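PDB 1U53: secreted protein ASP-2 from Necator americanus, which is of uncertain molecular function but belongs to the pathogenesis-related-1 (CAP) family and is a vaccine antigen for human hookworm infection. Local coordinates for residues 21-26 against 103-108; 47-52 against 140-145; 68-73 against 149-154. All blocks are in the same frame, centred on the assembly; numbering follows the deposited sequence.

Contact 1. Residues 21-26 against 103-108; sequences LEMHNS and QASKAW. Unlike the reference sequence in segment 21-26: Met23 (reference Leu).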
loop_
_atom_site.group_PDB
_atom_site.type_symbol
_atom_site.label_atom_id
_atom_site.label_comp_id
_atom_site.label_asym_id
_atom_site.label_seq_id
_atom_site.Cartn_x
_atom_site.Cartn_y
_atom_site.Cartn_z
ATOM N N LEU A 21 4.302 -5.037 -5.893
ATOM C CA LEU A 21 3.230 -5.971 -5.622
ATOM C C LEU A 21 3.656 -7.026 -4.568
ATOM O O LEU A 21 2.918 -7.305 -3.605
ATOM C CB LEU A 21 2.812 -6.687 -6.921
ATOM C CG LEU A 21 1.600 -7.585 -6.715
ATOM C CD1 LEU A 21 0.295 -6.786 -6.365
ATOM C CD2 LEU A 21 1.386 -8.461 -7.922
ATOM N N GLU A 22 4.848 -7.598 -4.723
ATOM C CA GLU A 22 5.278 -8.629 -3.742
ATOM C C GLU A 22 5.417 -8.087 -2.323
ATOM O O GLU A 22 4.971 -8.751 -1.364
ATOM C CB GLU A 22 6.602 -9.234 -4.205
ATOM C CG GLU A 22 6.341 -10.024 -5.475
ATOM C CD GLU A 22 7.581 -10.539 -6.111
ATOM O OE1 GLU A 22 8.648 -10.432 -5.467
ATOM O OE2 GLU A 22 7.467 -11.034 -7.267
ATOM N N MET A 23 6.015 -6.901 -2.194
ATOM C CA MET A 23 6.162 -6.231 -0.900
ATOM C C MET A 23 4.803 -5.942 -0.314
ATOM O O MET A 23 4.562 -6.145 0.864
ATOM C CB MET A 23 6.863 -4.883 -1.027
ATOM C CG MET A 23 8.217 -4.946 -1.461
ATOM S SD MET A 23 9.441 -4.525 -0.216
ATOM C CE MET A 23 8.845 -3.718 1.183
ATOM N N HIS A 24 3.877 -5.436 -1.133
ATOM C CA HIS A 24 2.545 -5.197 -0.544
ATOM C C HIS A 24 1.880 -6.461 -0.046
ATOM O O HIS A 24 1.322 -6.499 1.071
ATOM C CB HIS A 24 1.618 -4.467 -1.516
ATOM C CG HIS A 24 1.808 -2.972 -1.520
ATOM N ND1 HIS A 24 2.890 -2.338 -2.096
ATOM C CD2 HIS A 24 1.010 -1.990 -1.033
ATOM C CE1 HIS A 24 2.768 -1.027 -1.933
ATOM N NE2 HIS A 24 1.628 -0.795 -1.289
ATOM N N ASN A 25 1.912 -7.522 -0.863
ATOM C CA ASN A 25 1.246 -8.764 -0.420
ATOM C C ASN A 25 1.963 -9.439 0.734
ATOM O O ASN A 25 1.317 -9.976 1.646
ATOM C CB ASN A 25 1.043 -9.721 -1.565
ATOM C CG ASN A 25 -0.128 -9.319 -2.407
ATOM O OD1 ASN A 25 -1.113 -8.830 -1.879
ATOM N ND2 ASN A 25 -0.009 -9.479 -3.728
ATOM N N SER A 26 3.285 -9.354 0.726
ATOM C CA SER A 26 4.085 -9.885 1.833
ATOM C C SER A 26 3.709 -9.219 3.167
ATOM O O SER A 26 3.542 -9.870 4.172
ATOM C CB SER A 26 5.556 -9.568 1.569
ATOM O OG SER A 26 6.391 -9.966 2.655
ATOM N N GLN A 103 12.176 1.063 -0.894
ATOM C CA GLN A 103 12.286 2.109 0.142
ATOM C C GLN A 103 10.942 2.727 0.460
ATOM O O GLN A 103 10.617 3.018 1.623
ATOM C CB GLN A 103 13.247 3.187 -0.323
ATOM C CG GLN A 103 14.662 2.702 -0.446
ATOM C CD GLN A 103 15.675 3.860 -0.338
ATOM O OE1 GLN A 103 15.313 5.047 -0.383
ATOM N NE2 GLN A 103 16.959 3.497 -0.210
ATOM N N ALA A 104 10.142 2.953 -0.584
ATOM C CA ALA A 104 8.825 3.577 -0.359
ATOM C C ALA A 104 7.935 2.672 0.447
ATOM O O ALA A 104 7.274 3.086 1.400
ATOM C CB ALA A 104 8.156 3.890 -1.686
ATOM N N SER A 105 7.956 1.386 0.094
ATOM C CA SER A 105 7.054 0.436 0.735
ATOM C C SER A 105 7.469 0.292 2.186
ATOM O O SER A 105 6.610 0.238 3.064
ATOM C CB SER A 105 7.096 -0.918 0.006
ATOM O OG SER A 105 6.690 -0.768 -1.386
ATOM N N LYS A 106 8.774 0.257 2.463
ATOM C CA LYS A 106 9.249 0.208 3.864
ATOM C C LYS A 106 8.860 1.461 4.648
ATOM O O LYS A 106 8.501 1.359 5.815
ATOM C CB LYS A 106 10.778 0.043 3.928
ATOM C CG LYS A 106 11.273 -1.321 3.466
ATOM C CD LYS A 106 12.800 -1.227 3.443
ATOM C CE LYS A 106 13.489 -2.537 3.509
ATOM N NZ LYS A 106 15.001 -2.312 3.434
ATOM N N ALA A 107 8.978 2.655 4.045
ATOM C CA ALA A 107 8.688 3.918 4.752
ATOM C C ALA A 107 7.212 4.000 5.116
ATOM O O ALA A 107 6.835 4.489 6.184
ATOM C CB ALA A 107 9.054 5.122 3.869
ATOM N N TRP A 108 6.378 3.554 4.183
ATOM C CA TRP A 108 4.925 3.579 4.417
ATOM C C TRP A 108 4.560 2.590 5.499
ATOM O O TRP A 108 3.828 2.910 6.446
ATOM C CB TRP A 108 4.152 3.259 3.138
ATOM C CG TRP A 108 4.357 4.309 2.039
ATOM C CD1 TRP A 108 4.626 5.648 2.202
ATOM C CD2 TRP A 108 4.276 4.078 0.632
ATOM N NE1 TRP A 108 4.764 6.257 0.959
ATOM C CE2 TRP A 108 4.571 5.302 -0.012
ATOM C CE3 TRP A 108 4.036 2.919 -0.158
ATOM C CZ2 TRP A 108 4.555 5.431 -1.397
ATOM C CZ3 TRP A 108 4.036 3.053 -1.543
ATOM C CH2 TRP A 108 4.327 4.312 -2.145
#
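Met23, where the reference sequence has Leu, reaches across to Ser105 and Lys106. Its CB already faces the other helix and lies 4.1 Å from Ser105 CB, with Ser105 OG about as close. At chi1 -65° CG stands anti to the carbonyl carbon. The thioether then bends rather than extends: chi3 is only -15°, nearly eclipsed and normally an unfavourable torsion, which carries CE to the same side as CB. That methyl does most of the touching, 3.5 Å from Ser105 CB on one side chain and 4.1 Å from Lys106 CG on the next. Lys106 has its CB turned away, so it offers just the root of an extended chain.

The next residue, His24, brings CE1 of its ring to 4.0 Å from Ser105 OG without a hydrogen bond; the hydroxyl's hydrogen bond is to Ala101 O, back in its own helix. The same CE1 meets Trp108 CZ3 edge to edge at 4.3 Å. Both imidazole nitrogens are engaged elsewhere: ND1 with Phe20 O, NE2 with Tyr163 OH, which would fix the turn of the ring.

No hydrogen bond joins the segments, and only 185 Å² is buried between them; their axes are 10.2 Å apart at closest and 23° from parallel. Helices 14-32 and 97-109 lie side by side in one helical layer of the CAP alpha-beta-alpha sandwich. Trp108 packs on strands 84-90 and 157-164, its NE1 bonded to Ile87 O, while Met138 of helix 133-138 touches both His24 and Trp108.

Contact 2. Residues 47-52 against 140-145; sequences AAKMKT and WQETVK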
loop_
_atom_site.group_PDB
_atom_site.type_symbol
_atom_site.label_atom_id
_atom_site.label_comp_id
_atom_site.label_asym_id
_atom_site.label_seq_id
_atom_site.Cartn_x
_atom_site.Cartn_y
_atom_site.Cartn_z
ATOM N N ALA A 47 -5.956 -10.805 10.921
ATOM C CA ALA A 47 -6.987 -10.329 9.994
ATOM C C ALA A 47 -7.728 -11.550 9.506
ATOM O O ALA A 47 -7.077 -12.510 9.040
ATOM C CB ALA A 47 -6.352 -9.601 8.813
ATOM N N ALA A 48 -9.060 -11.476 9.507
ATOM C CA ALA A 48 -9.894 -12.646 9.165
ATOM C C ALA A 48 -10.033 -12.879 7.662
ATOM O O ALA A 48 -10.397 -13.987 7.235
ATOM C CB ALA A 48 -11.303 -12.476 9.762
ATOM N N LYS A 49 -9.810 -11.833 6.865
ATOM C CA LYS A 49 -10.043 -11.908 5.410
ATOM C C LYS A 49 -9.244 -10.842 4.663
ATOM O O LYS A 49 -9.795 -10.021 3.875
ATOM C CB LYS A 49 -11.534 -11.824 5.061
ATOM C CG LYS A 49 -12.269 -10.582 5.544
ATOM C CD LYS A 49 -13.788 -10.676 5.171
ATOM C CE LYS A 49 -13.983 -10.687 3.657
ATOM N NZ LYS A 49 -15.496 -10.674 3.312
ATOM N N MET A 50 -7.936 -10.811 4.933
ATOM C CA MET A 50 -7.088 -9.846 4.229
ATOM C C MET A 50 -6.924 -10.286 2.768
ATOM O O MET A 50 -6.448 -11.405 2.481
ATOM C CB MET A 50 -5.727 -9.809 4.936
ATOM C CG MET A 50 -4.733 -8.866 4.313
ATOM S SD MET A 50 -5.141 -7.118 4.537
ATOM C CE MET A 50 -4.752 -6.857 6.271
ATOM N N LYS A 51 -7.284 -9.402 1.838
ATOM C CA LYS A 51 -7.326 -9.815 0.444
ATOM C C LYS A 51 -5.956 -9.637 -0.224
ATOM O O LYS A 51 -5.209 -8.693 0.088
ATOM C CB LYS A 51 -8.434 -9.047 -0.300
ATOM C CG LYS A 51 -9.807 -9.178 0.408
ATOM C CD LYS A 51 -10.956 -8.754 -0.535
ATOM C CE LYS A 51 -12.351 -9.171 0.050
ATOM N NZ LYS A 51 -13.408 -8.529 -0.786
ATOM N N THR A 52 -5.659 -10.569 -1.124
ATOM C CA THR A 52 -4.488 -10.433 -2.012
ATOM C C THR A 52 -4.699 -9.287 -3.007
ATOM O O THR A 52 -5.789 -9.166 -3.627
ATOM C CB THR A 52 -4.295 -11.756 -2.797
ATOM O OG1 THR A 52 -4.128 -12.838 -1.880
ATOM C CG2 THR A 52 -3.027 -11.707 -3.601
ATOM N N TRP A 140 -5.241 -2.033 3.821
ATOM C CA TRP A 140 -6.693 -1.894 3.786
ATOM C C TRP A 140 -7.313 -3.157 3.157
ATOM O O TRP A 140 -6.987 -3.528 2.035
ATOM C CB TRP A 140 -7.049 -0.656 2.961
ATOM C CG TRP A 140 -8.465 -0.193 3.198
ATOM C CD1 TRP A 140 -9.562 -0.441 2.441
ATOM C CD2 TRP A 140 -8.885 0.656 4.272
ATOM N NE1 TRP A 140 -10.670 0.224 2.982
ATOM C CE2 TRP A 140 -10.280 0.867 4.123
ATOM C CE3 TRP A 140 -8.223 1.231 5.362
ATOM C CZ2 TRP A 140 -11.012 1.648 5.033
ATOM C CZ3 TRP A 140 -8.936 1.996 6.263
ATOM C CH2 TRP A 140 -10.329 2.199 6.094
ATOM N N GLN A 141 -8.189 -3.823 3.908
ATOM C CA GLN A 141 -8.651 -5.160 3.550
ATOM C C GLN A 141 -9.219 -5.172 2.156
ATOM O O GLN A 141 -8.934 -6.095 1.379
ATOM C CB GLN A 141 -9.685 -5.597 4.571
ATOM C CG GLN A 141 -10.498 -6.800 4.125
ATOM C CD GLN A 141 -11.530 -7.094 5.150
ATOM O OE1 GLN A 141 -11.197 -7.374 6.270
ATOM N NE2 GLN A 141 -12.803 -7.023 4.766
ATOM N N GLU A 142 -10.071 -4.184 1.868
ATOM C CA GLU A 142 -10.851 -4.216 0.641
ATOM C C GLU A 142 -10.118 -3.675 -0.576
ATOM O O GLU A 142 -10.607 -3.799 -1.718
ATOM C CB GLU A 142 -12.197 -3.533 0.865
ATOM C CG GLU A 142 -13.041 -4.329 1.885
ATOM C CD GLU A 142 -13.460 -5.657 1.351
ATOM O OE1 GLU A 142 -13.651 -5.759 0.116
ATOM O OE2 GLU A 142 -13.626 -6.623 2.140
ATOM N N THR A 143 -8.898 -3.167 -0.372
ATOM C CA THR A 143 -8.135 -2.652 -1.506
ATOM C C THR A 143 -7.446 -3.836 -2.165
ATOM O O THR A 143 -6.670 -4.546 -1.508
ATOM C CB THR A 143 -7.098 -1.663 -1.026
ATOM O OG1 THR A 143 -7.761 -0.476 -0.597
ATOM C CG2 THR A 143 -6.141 -1.309 -2.187
ATOM N N VAL A 144 -7.734 -4.093 -3.445
ATOM C CA VAL A 144 -7.227 -5.272 -4.118
ATOM C C VAL A 144 -6.522 -4.988 -5.462
ATOM O O VAL A 144 -6.112 -5.907 -6.134
ATOM C CB VAL A 144 -8.348 -6.312 -4.345
ATOM C CG1 VAL A 144 -8.866 -6.790 -3.013
ATOM C CG2 VAL A 144 -9.462 -5.664 -5.159
ATOM N N LYS A 145 -6.399 -3.718 -5.851
ATOM C CA LYS A 145 -5.638 -3.326 -7.048
ATOM C C LYS A 145 -4.544 -2.338 -6.638
ATOM O O LYS A 145 -4.806 -1.411 -5.882
ATOM C CB LYS A 145 -6.562 -2.627 -8.049
ATOM C CG LYS A 145 -7.712 -3.541 -8.581
ATOM C CD LYS A 145 -8.674 -2.730 -9.490
ATOM C CE LYS A 145 -9.519 -3.662 -10.405
ATOM N NZ LYS A 145 -8.721 -4.228 -11.516
HETATM O O HOH W 1 -9.422 -9.076 7.512
#
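Lys49 lays its aliphatic chain over the flat amide of Gln141. Its CG, in the crowded position between backbone N and carbonyl carbon (chi1 58°), stands above the amide face, 3.5 Å from Gln141 OE1 and scarcely farther from CD and NE2. The amide is held by its ends: OE1 accepts from water 1 at 2.8 Å, which in turn takes the Lys49 N-H, and also from Glu176 N. NE2 donates almost straight (169°), in the amide plane, to the anti lone pair of Glu142 OE2, 2.8 Å away.

That pins one carboxylate oxygen. The other, Glu142 OE1, takes a salt bridge from Lys51 NZ at 2.9 Å, met on the syn side and 22° out of the carboxylate plane. On the way there the Lys51 chain passes the oxygen end of the Gln141 carbonyl, Lys51 CG 3.3 Å from Gln141 O, and Lys51 CB rests 3.6 Å from Val144 CG1.

Residues Trp140 to Thr143 form a type I beta turn, leading from helix 133-138 into strand 145-152, which begins with a classic beta bulge: Val144 and Lys145 both face Gly164. Arg28 of helix 14-32 binds both Lys51 O and Trp140 O, and strand 193-194 packs against Met50 and Thr52 through Leu193.

Contact 3. Residues 68-73 against 149-154; sequences KQCVFK and YVEACS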
loop_
_atom_site.group_PDB
_atom_site.type_symbol
_atom_site.label_atom_id
_atom_site.label_comp_id
_atom_site.label_asym_id
_atom_site.label_seq_id
_atom_site.Cartn_x
_atom_site.Cartn_y
_atom_site.Cartn_z
ATOM N N LYS A 68 4.764 12.006 -12.927
ATOM C CA LYS A 68 5.446 12.720 -14.011
ATOM C C LYS A 68 5.471 14.229 -13.811
ATOM O O LYS A 68 6.272 14.923 -14.450
ATOM C CB LYS A 68 4.773 12.421 -15.353
ATOM C CG LYS A 68 5.069 11.006 -15.840
ATOM C CD LYS A 68 6.487 10.955 -16.326
ATOM C CE LYS A 68 6.777 9.756 -17.215
ATOM N NZ LYS A 68 8.254 9.569 -17.347
ATOM N N GLN A 69 4.577 14.777 -12.982
ATOM C CA GLN A 69 4.609 16.232 -12.748
ATOM C C GLN A 69 5.759 16.692 -11.850
ATOM O O GLN A 69 6.070 17.890 -11.787
ATOM C CB GLN A 69 3.307 16.697 -12.127
ATOM C CG GLN A 69 2.073 16.363 -12.919
ATOM C CD GLN A 69 0.812 16.680 -12.144
ATOM O OE1 GLN A 69 0.613 17.825 -11.675
ATOM N NE2 GLN A 69 -0.059 15.691 -12.005
ATOM N N CYS A 70 6.390 15.750 -11.138
ATOM C CA CYS A 70 7.592 16.016 -10.356
ATOM C C CYS A 70 7.356 17.106 -9.302
ATOM O O CYS A 70 8.202 17.950 -9.067
ATOM C CB CYS A 70 8.771 16.370 -11.285
ATOM S SG CYS A 70 9.419 14.876 -12.082
ATOM N N VAL A 71 6.163 17.079 -8.712
ATOM C CA VAL A 71 5.795 17.891 -7.548
ATOM C C VAL A 71 5.340 16.889 -6.495
ATOM O O VAL A 71 4.479 16.031 -6.759
ATOM C CB VAL A 71 4.653 18.838 -7.842
ATOM C CG1 VAL A 71 4.358 19.667 -6.605
ATOM C CG2 VAL A 71 5.044 19.784 -9.023
ATOM N N PHE A 72 5.955 16.963 -5.327
ATOM C CA PHE A 72 5.582 16.038 -4.239
ATOM C C PHE A 72 4.235 16.474 -3.665
ATOM O O PHE A 72 4.179 17.355 -2.795
ATOM C CB PHE A 72 6.656 16.084 -3.146
ATOM C CG PHE A 72 6.455 15.064 -2.034
ATOM C CD1 PHE A 72 6.701 13.713 -2.244
ATOM C CD2 PHE A 72 6.011 15.455 -0.784
ATOM C CE1 PHE A 72 6.509 12.804 -1.210
ATOM C CE2 PHE A 72 5.829 14.536 0.267
ATOM C CZ PHE A 72 6.053 13.211 0.043
ATOM N N LYS A 73 3.145 15.877 -4.157
ATOM C CA LYS A 73 1.820 16.310 -3.730
ATOM C C LYS A 73 0.810 15.234 -4.064
ATOM O O LYS A 73 0.850 14.628 -5.135
ATOM C CB LYS A 73 1.424 17.611 -4.468
ATOM C CG LYS A 73 0.218 18.318 -3.820
ATOM C CD LYS A 73 -0.316 19.438 -4.722
ATOM C CE LYS A 73 -1.510 20.138 -4.052
ATOM N NZ LYS A 73 -1.240 20.443 -2.614
ATOM N N TYR A 149 4.170 4.190 -9.883
ATOM C CA TYR A 149 5.158 4.696 -10.837
ATOM C C TYR A 149 6.273 5.385 -10.073
ATOM O O TYR A 149 6.007 6.072 -9.067
ATOM C CB TYR A 149 4.486 5.650 -11.826
ATOM C CG TYR A 149 5.323 5.936 -13.065
ATOM C CD1 TYR A 149 5.225 5.109 -14.191
ATOM C CD2 TYR A 149 6.228 7.002 -13.090
ATOM C CE1 TYR A 149 6.028 5.351 -15.292
ATOM C CE2 TYR A 149 7.015 7.243 -14.186
ATOM C CZ TYR A 149 6.910 6.427 -15.291
ATOM O OH TYR A 149 7.681 6.692 -16.421
ATOM N N VAL A 150 7.511 5.227 -10.558
ATOM C CA VAL A 150 8.718 5.868 -10.001
ATOM C C VAL A 150 9.295 6.738 -11.080
ATOM O O VAL A 150 9.569 6.253 -12.216
ATOM C CB VAL A 150 9.773 4.846 -9.604
ATOM C CG1 VAL A 150 11.016 5.530 -9.029
ATOM C CG2 VAL A 150 9.176 3.800 -8.619
ATOM N N GLU A 151 9.442 8.019 -10.757
ATOM C CA GLU A 151 9.964 8.999 -11.707
ATOM C C GLU A 151 11.262 9.583 -11.209
ATOM O O GLU A 151 11.343 10.030 -10.073
ATOM C CB GLU A 151 8.953 10.135 -11.888
ATOM C CG GLU A 151 9.383 11.244 -12.889
ATOM C CD GLU A 151 9.438 10.824 -14.354
ATOM O OE1 GLU A 151 9.273 9.633 -14.667
ATOM O OE2 GLU A 151 9.711 11.719 -15.216
ATOM N N ALA A 152 12.266 9.650 -12.092
ATOM C CA ALA A 152 13.506 10.316 -11.737
ATOM C C ALA A 152 13.368 11.757 -12.113
ATOM O O ALA A 152 13.594 12.119 -13.280
ATOM C CB ALA A 152 14.673 9.707 -12.492
ATOM N N CYS A 153 12.989 12.589 -11.146
ATOM C CA CYS A 153 12.818 13.998 -11.410
ATOM C C CYS A 153 14.155 14.681 -11.278
ATOM O O CYS A 153 15.156 14.054 -10.917
ATOM C CB CYS A 153 11.846 14.598 -10.411
ATOM S SG CYS A 153 10.222 13.865 -10.465
ATOM N N SER A 154 14.190 15.978 -11.538
ATOM C CA SER A 154 15.485 16.663 -11.546
ATOM C C SER A 154 16.166 16.574 -10.184
ATOM O O SER A 154 17.381 16.326 -10.100
ATOM C CB SER A 154 15.306 18.124 -11.955
ATOM O OG SER A 154 14.798 18.183 -13.280
HETATM O O HOH W 2 8.557 14.216 -15.589
#
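Lys68 reaches across to strand 145-152 and puts its ammonium between two acceptors: Glu151 OE1 at 2.9 Å, a salt bridge, and Tyr149 OH at 3.1 Å. The carboxylate oxygen is met on its syn side but 28° out of the plane. A bend at chi2 (-74°) places Lys68 CD 3.5 Å from both Glu151 oxygens, so the methylene lies against the carboxylate before NZ grips it. Tyr149 OH accepts from the lysine and makes a second hydrogen bond to Asn10 O, where the hydroxyl must be the donor.

Glu151 OE2 has its own partner, water 2, which donates to it at 2.8 Å and to Lys68 O at 2.6 Å. This bridges the carboxylate to the backbone carbonyl of Lys68.

Tyr149 and Glu151, two residues apart on the strand, point to the same side, toward helix 57-67; Val150 between them faces helix 97-109. This is the two-sided covering of the sheet in the CAP alpha-beta-alpha sandwich. Strand 145-152 pairs antiparallel with 157-164 through backbone hydrogen bonds of Tyr149 with Val160 and Glu151 with Tyr158.

Cys70, with positive phi as the chain leaves the helix, turns SG into a disulfide with Cys153, 2.1 Å SG to SG at a dihedral of -86°. Glu151 CG packs 3.7 Å from Cys70 SG, and Cys153 O accepts from Ser93 OG.

Contact 1 is the buried one, its centre about 7 Å from that of the chain, and it relies on van der Waals touch between two helices. Contacts 2 and 3 are only partly buried, join loops or a strand end, and use salt bridges and bridging waters; contact 3 alone adds a covalent link. Contacts 2 and 3 lie on opposite sides of the chain's centre, about 28 Å apart between centres, yet 140-145 and 149-154 enter and leave the same strand, 145-152. Contacts 1 and 2 touch where Asn25 OD1 packs 3.7 Å from Thr52 CA, and helix 14-32, which carries 21-26, also supplies Arg28 to contact 2. Along the sequence the segments of all three alternate.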